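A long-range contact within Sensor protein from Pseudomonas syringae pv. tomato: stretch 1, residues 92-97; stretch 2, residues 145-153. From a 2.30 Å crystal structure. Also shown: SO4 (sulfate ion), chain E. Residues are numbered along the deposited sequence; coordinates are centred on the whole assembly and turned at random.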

ATOM      1  N   GLU A  92      -1.710   0.783   0.831  1.00 15.89           N
ATOM      2  CA  GLU A  92      -1.407   2.151   0.438  1.00 16.39           C
ATOM      3  C   GLU A  92      -1.172   3.159   1.564  1.00 15.82           C
ATOM      4  O   GLU A  92      -1.990   4.047   1.812  1.00 15.71           O
ATOM      5  CB  GLU A  92      -2.428   2.637  -0.598  1.00 16.00           C
ATOM      6  CG  GLU A  92      -2.255   1.791  -1.875  1.00 17.96           C
ATOM      7  CD  GLU A  92      -3.225   2.082  -3.020  1.00 20.09           C
ATOM      8  OE1 GLU A  92      -3.962   3.119  -2.979  1.00 26.34           O
ATOM      9  OE2 GLU A  92      -3.216   1.242  -3.972  1.00 24.81           O
ATOM     10  N   LEU A  93       0.002   3.017   2.183  1.00 14.77           N
ATOM     11  CA  LEU A  93       0.420   3.750   3.371  1.00 14.93           C
ATOM     12  C   LEU A  93       0.507   5.283   3.147  1.00 15.52           C
ATOM     13  O   LEU A  93       0.270   6.071   4.085  1.00 16.25           O
ATOM     14  CB  LEU A  93       1.799   3.197   3.802  1.00 14.16           C
ATOM     15  CG  LEU A  93       2.592   3.775   4.974  1.00 14.17           C
ATOM     16  CD1 LEU A  93       1.805   3.778   6.320  1.00 12.68           C
ATOM     17  CD2 LEU A  93       3.896   3.013   5.099  1.00 13.45           C
ATOM     18  N   ALA A  94       0.881   5.673   1.928  1.00 15.19           N
ATOM     19  CA  ALA A  94       0.938   7.084   1.465  1.00 15.52           C
ATOM     20  C   ALA A  94      -0.389   7.735   1.003  1.00 15.41           C
ATOM     21  O   ALA A  94      -0.407   8.903   0.687  1.00 16.26           O
ATOM     22  CB  ALA A  94       1.981   7.228   0.350  1.00 15.01           C
ATOM     23  N   HIS A  95      -1.481   6.994   0.984  1.00 15.31           N
ATOM     24  CA  HIS A  95      -2.781   7.526   0.609  1.00 15.94           C
ATOM     25  C   HIS A  95      -3.211   8.797   1.340  1.00 17.00           C
ATOM     26  O   HIS A  95      -3.129   8.916   2.582  1.00 17.39           O
ATOM     27  CB  HIS A  95      -3.807   6.425   0.822  1.00 15.85           C
ATOM     28  CG  HIS A  95      -5.206   6.761   0.402  1.00 14.94           C
ATOM     29  ND1 HIS A  95      -5.637   6.670  -0.906  1.00 16.75           N
ATOM     30  CD2 HIS A  95      -6.299   7.060   1.134  1.00 13.74           C
ATOM     31  CE1 HIS A  95      -6.932   6.941  -0.959  1.00 13.43           C
ATOM     32  NE2 HIS A  95      -7.351   7.189   0.265  1.00 16.00           N
ATOM     33  N   THR A  96      -3.689   9.746   0.552  1.00 18.06           N
ATOM     34  CA  THR A  96      -4.324  10.961   1.056  1.00 18.19           C
ATOM     35  C   THR A  96      -5.819  10.684   1.093  1.00 18.61           C
ATOM     36  O   THR A  96      -6.397  10.331   0.073  1.00 19.40           O
ATOM     37  CB  THR A  96      -3.983  12.170   0.145  1.00 18.52           C
ATOM     38  OG1 THR A  96      -2.589  12.464   0.287  1.00 18.34           O
ATOM     39  CG2 THR A  96      -4.785  13.434   0.520  1.00 17.88           C
ATOM     40  N   ASN A  97      -6.424  10.788   2.278  1.00 18.52           N
ATOM     41  CA  ASN A  97      -7.811  10.389   2.486  1.00 18.08           C
ATOM     42  C   ASN A  97      -8.830  11.295   1.780  1.00 18.01           C
ATOM     43  O   ASN A  97      -8.558  12.433   1.493  1.00 18.13           O
ATOM     44  CB  ASN A  97      -8.154  10.351   3.988  1.00 18.52           C
ATOM     45  CG  ASN A  97      -7.401   9.277   4.752  1.00 18.64           C
ATOM     46  OD1 ASN A  97      -6.923   8.309   4.176  1.00 21.12           O
ATOM     47  ND2 ASN A  97      -7.301   9.449   6.064  1.00 17.01           N
ATOM     48  N   ARG A 145       2.383  13.032  -6.006  1.00 28.24           N
ATOM     49  CA  ARG A 145       1.516  13.896  -5.217  1.00 28.57           C
ATOM     50  C   ARG A 145       1.145  13.362  -3.820  1.00 27.90           C
ATOM     51  O   ARG A 145       0.906  14.153  -2.917  1.00 27.94           O
ATOM     52  CB  ARG A 145       0.228  14.180  -5.991  1.00 28.63           C
ATOM     53  CG  ARG A 145       0.462  15.035  -7.211  1.00 30.38           C
ATOM     54  CD  ARG A 145      -0.731  15.025  -8.132  1.00 30.71           C
ATOM     55  NE  ARG A 145      -0.329  15.471  -9.456  1.00 33.12           N
ATOM     56  CZ  ARG A 145      -0.110  16.731  -9.796  1.00 32.17           C
ATOM     57  NH1 ARG A 145      -0.258  17.708  -8.925  1.00 32.14           N
ATOM     58  NH2 ARG A 145       0.261  17.009 -11.027  1.00 34.65           N
ATOM     59  N   GLU A 146       1.043  12.043  -3.664  1.00 27.30           N
ATOM     60  CA  GLU A 146       0.802  11.440  -2.344  1.00 27.12           C
ATOM     61  C   GLU A 146       2.181  11.051  -1.782  1.00 25.44           C
ATOM     62  O   GLU A 146       2.835  10.145  -2.295  1.00 25.69           O
ATOM     63  CB  GLU A 146      -0.133  10.220  -2.456  1.00 26.77           C
ATOM     64  CG  GLU A 146      -1.600  10.535  -2.838  1.00 28.39           C
ATOM     65  CD  GLU A 146      -2.494   9.300  -2.841  1.00 29.82           C
ATOM     66  OE1 GLU A 146      -2.036   8.270  -3.418  1.00 37.91           O
ATOM     67  OE2 GLU A 146      -3.642   9.333  -2.293  1.00 28.65           O
ATOM     68  N   THR A 147       2.636  11.758  -0.761  1.00 23.86           N
ATOM     69  CA  THR A 147       3.920  11.474  -0.142  1.00 23.66           C
ATOM     70  C   THR A 147       3.757  10.960   1.307  1.00 23.11           C
ATOM     71  O   THR A 147       2.693  11.087   1.931  1.00 22.80           O
ATOM     72  CB  THR A 147       4.824  12.711  -0.091  1.00 23.48           C
ATOM     73  OG1 THR A 147       4.161  13.719   0.674  1.00 24.60           O
ATOM     74  CG2 THR A 147       5.179  13.247  -1.496  1.00 22.63           C
ATOM     75  N   LEU A 148       4.842  10.365   1.798  1.00 23.13           N
ATOM     76  CA  LEU A 148       4.930   9.728   3.130  1.00 23.39           C
ATOM     77  C   LEU A 148       6.204  10.232   3.832  1.00 23.05           C
ATOM     78  O   LEU A 148       7.280  10.224   3.246  1.00 22.51           O
ATOM     79  CB  LEU A 148       4.978   8.191   2.977  1.00 22.96           C
ATOM     80  CG  LEU A 148       5.032   7.381   4.264  1.00 23.82           C
ATOM     81  CD1 LEU A 148       3.631   7.446   4.956  1.00 20.32           C
ATOM     82  CD2 LEU A 148       5.548   5.935   4.037  1.00 21.76           C
ATOM     83  N   PRO A 149       6.080  10.730   5.066  1.00 23.48           N
ATOM     84  CA  PRO A 149       7.325  11.097   5.741  1.00 23.77           C
ATOM     85  C   PRO A 149       8.154   9.857   5.971  1.00 23.97           C
ATOM     86  O   PRO A 149       7.610   8.785   6.345  1.00 23.49           O
ATOM     87  CB  PRO A 149       6.858  11.735   7.067  1.00 23.66           C
ATOM     88  CG  PRO A 149       5.453  12.139   6.826  1.00 23.22           C
ATOM     89  CD  PRO A 149       4.910  11.052   5.893  1.00 24.27           C
ATOM     90  N   ASP A 150       9.448   9.982   5.711  1.00 23.93           N
ATOM     91  CA  ASP A 150      10.345   8.842   5.830  1.00 24.55           C
ATOM     92  C   ASP A 150      10.261   8.178   7.216  1.00 24.72           C
ATOM     93  O   ASP A 150      10.309   6.958   7.322  1.00 24.63           O
ATOM     94  CB  ASP A 150      11.767   9.268   5.521  1.00 24.56           C
ATOM     95  CG  ASP A 150      11.932   9.720   4.084  1.00 25.43           C
ATOM     96  OD1 ASP A 150      11.114  10.547   3.638  1.00 25.76           O
ATOM     97  OD2 ASP A 150      12.877   9.248   3.408  1.00 26.32           O
ATOM     98  N   TRP A 151      10.103   8.987   8.261  1.00 25.05           N
ATOM     99  CA  TRP A 151      10.052   8.486   9.641  1.00 25.61           C
ATOM    100  C   TRP A 151       8.903   7.517   9.905  1.00 25.69           C
ATOM    101  O   TRP A 151       9.037   6.646  10.745  1.00 26.61           O
ATOM    102  CB  TRP A 151      10.054   9.637  10.667  1.00 25.43           C
ATOM    103  CG  TRP A 151       8.793  10.424  10.689  1.00 25.16           C
ATOM    104  CD1 TRP A 151       8.580  11.620  10.101  1.00 24.08           C
ATOM    105  CD2 TRP A 151       7.549  10.049  11.320  1.00 24.67           C
ATOM    106  NE1 TRP A 151       7.290  12.035  10.333  1.00 25.21           N
ATOM    107  CE2 TRP A 151       6.634  11.091  11.074  1.00 24.15           C
ATOM    108  CE3 TRP A 151       7.139   8.951  12.101  1.00 24.26           C
ATOM    109  CZ2 TRP A 151       5.325  11.071  11.567  1.00 25.61           C
ATOM    110  CZ3 TRP A 151       5.846   8.928  12.595  1.00 24.00           C
ATOM    111  CH2 TRP A 151       4.951   9.976  12.328  1.00 25.13           C
ATOM    112  N   VAL A 152       7.800   7.630   9.170  1.00 26.59           N
ATOM    113  CA  VAL A 152       6.668   6.690   9.311  1.00 26.15           C
ATOM    114  C   VAL A 152       7.126   5.272   8.957  1.00 26.99           C
ATOM    115  O   VAL A 152       6.820   4.276   9.669  1.00 26.19           O
ATOM    116  CB  VAL A 152       5.425   7.090   8.477  1.00 25.63           C
ATOM    117  CG1 VAL A 152       4.390   5.977   8.494  1.00 26.05           C
ATOM    118  CG2 VAL A 152       4.786   8.325   9.026  1.00 24.78           C
ATOM    119  N   LEU A 153       7.899   5.187   7.882  1.00 27.28           N
ATOM    120  CA  LEU A 153       8.459   3.900   7.466  1.00 27.44           C
ATOM    121  C   LEU A 153       9.649   3.445   8.330  1.00 26.88           C
ATOM    122  O   LEU A 153       9.766   2.260   8.631  1.00 26.16           O
ATOM    123  CB  LEU A 153       8.816   3.951   5.976  1.00 27.68           C
ATOM    124  CG  LEU A 153       9.381   2.677   5.373  1.00 28.11           C
ATOM    125  CD1 LEU A 153       9.045   2.610   3.933  1.00 31.55           C
ATOM    126  CD2 LEU A 153      10.901   2.671   5.561  1.00 31.83           C
TER
HETATM  127  S   SO4 E 228       2.082  15.258 -13.490  1.00 59.88           S
HETATM  128  O1  SO4 E 228       1.133  15.305 -14.590  1.00 62.48           O
HETATM  129  O2  SO4 E 228       3.356  14.674 -13.869  1.00 59.94           O
HETATM  130  O3  SO4 E 228       2.404  16.623 -13.020  1.00 61.48           O
HETATM  131  O4  SO4 E 228       1.436  14.413 -12.493  1.00 61.94           O
HETATM  132  O   HOH W   1      -3.758   5.740  -2.435  1.00 35.07           O
HETATM  133  O   HOH W   2      -1.991  14.133  -1.806  1.00 43.98           O

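Contacts between loops distant in sequence often rely less on paired backbones than on a division between an apolar patch and a few well-placed polar bonds, and this sensor protein offers a compact example. Stretch 1 contains no regular helix or strand, but it is not shapeless: residues Glu 92 to His 95 form a type I beta turn, closed by a hydrogen bond of 3.1 Å from His 95 N to Glu 92 O. Stretch 2 runs through an extended loop before entering a helix that continues later in the chain; where the loop passes into the helix, Val 152 N donates a hydrogen bond of 3.1 Å to Pro 149 O. The closest pair of CA atoms across the stretches, 5.1 Å apart, belongs to Ala 94 and Leu 148, yet no backbone-to-backbone hydrogen bond joins the stretches. The CA-to-CB bonds of Ala 94 and Leu 148 each point toward the other stretch, and Ala 94 CB lies 4.1 Å from Leu 148 CB.

The side chains around Ala 94 and Leu 148 form an apolar patch. The CA-to-CB bond of Leu 93 is directed sideways, but the end of its side chain comes nearer to stretch 2, placing Leu 93 CD2 3.5 Å from Leu 148 CD2 and Leu 93 CD1 4.0 Å from Val 152 CG1. All four residues of this cluster are buried in the assembly, and their packing against one another contributes to that burial. Val 152 brings the helical part of stretch 2 into the same patch.

The polar side of the contact centres on Glu 146, which has the largest area covered by the opposing stretch. Glu 146 CB lies 3.4 Å from Ala 94 O, and the side chain then extends, with chi1 m and chi2 t, to bring its carboxylate to the backbone beyond the turn. There Thr 96 N donates a hydrogen bond to Glu 146 OE2 at 2.9 Å, with a nearly linear angle of 174°. A side-chain acceptor thus satisfies a main-chain amide across a gap of fifty residues in sequence.

Water extends the polar network. One molecule donates to Glu 92 OE1 at 2.7 Å and to Glu 146 OE1 at 3.2 Å, and also hydrogen-bonds His 95 ND1 at 2.6 Å, linking side chains of both stretches. A second joins Thr 96 OG1, at 2.7 Å, to the carbonyl oxygen Arg 145 O, at 3.1 Å. Together the two stretches bury 365 Å², both sides summed, through the apolar patch and the polar contacts around Glu 146.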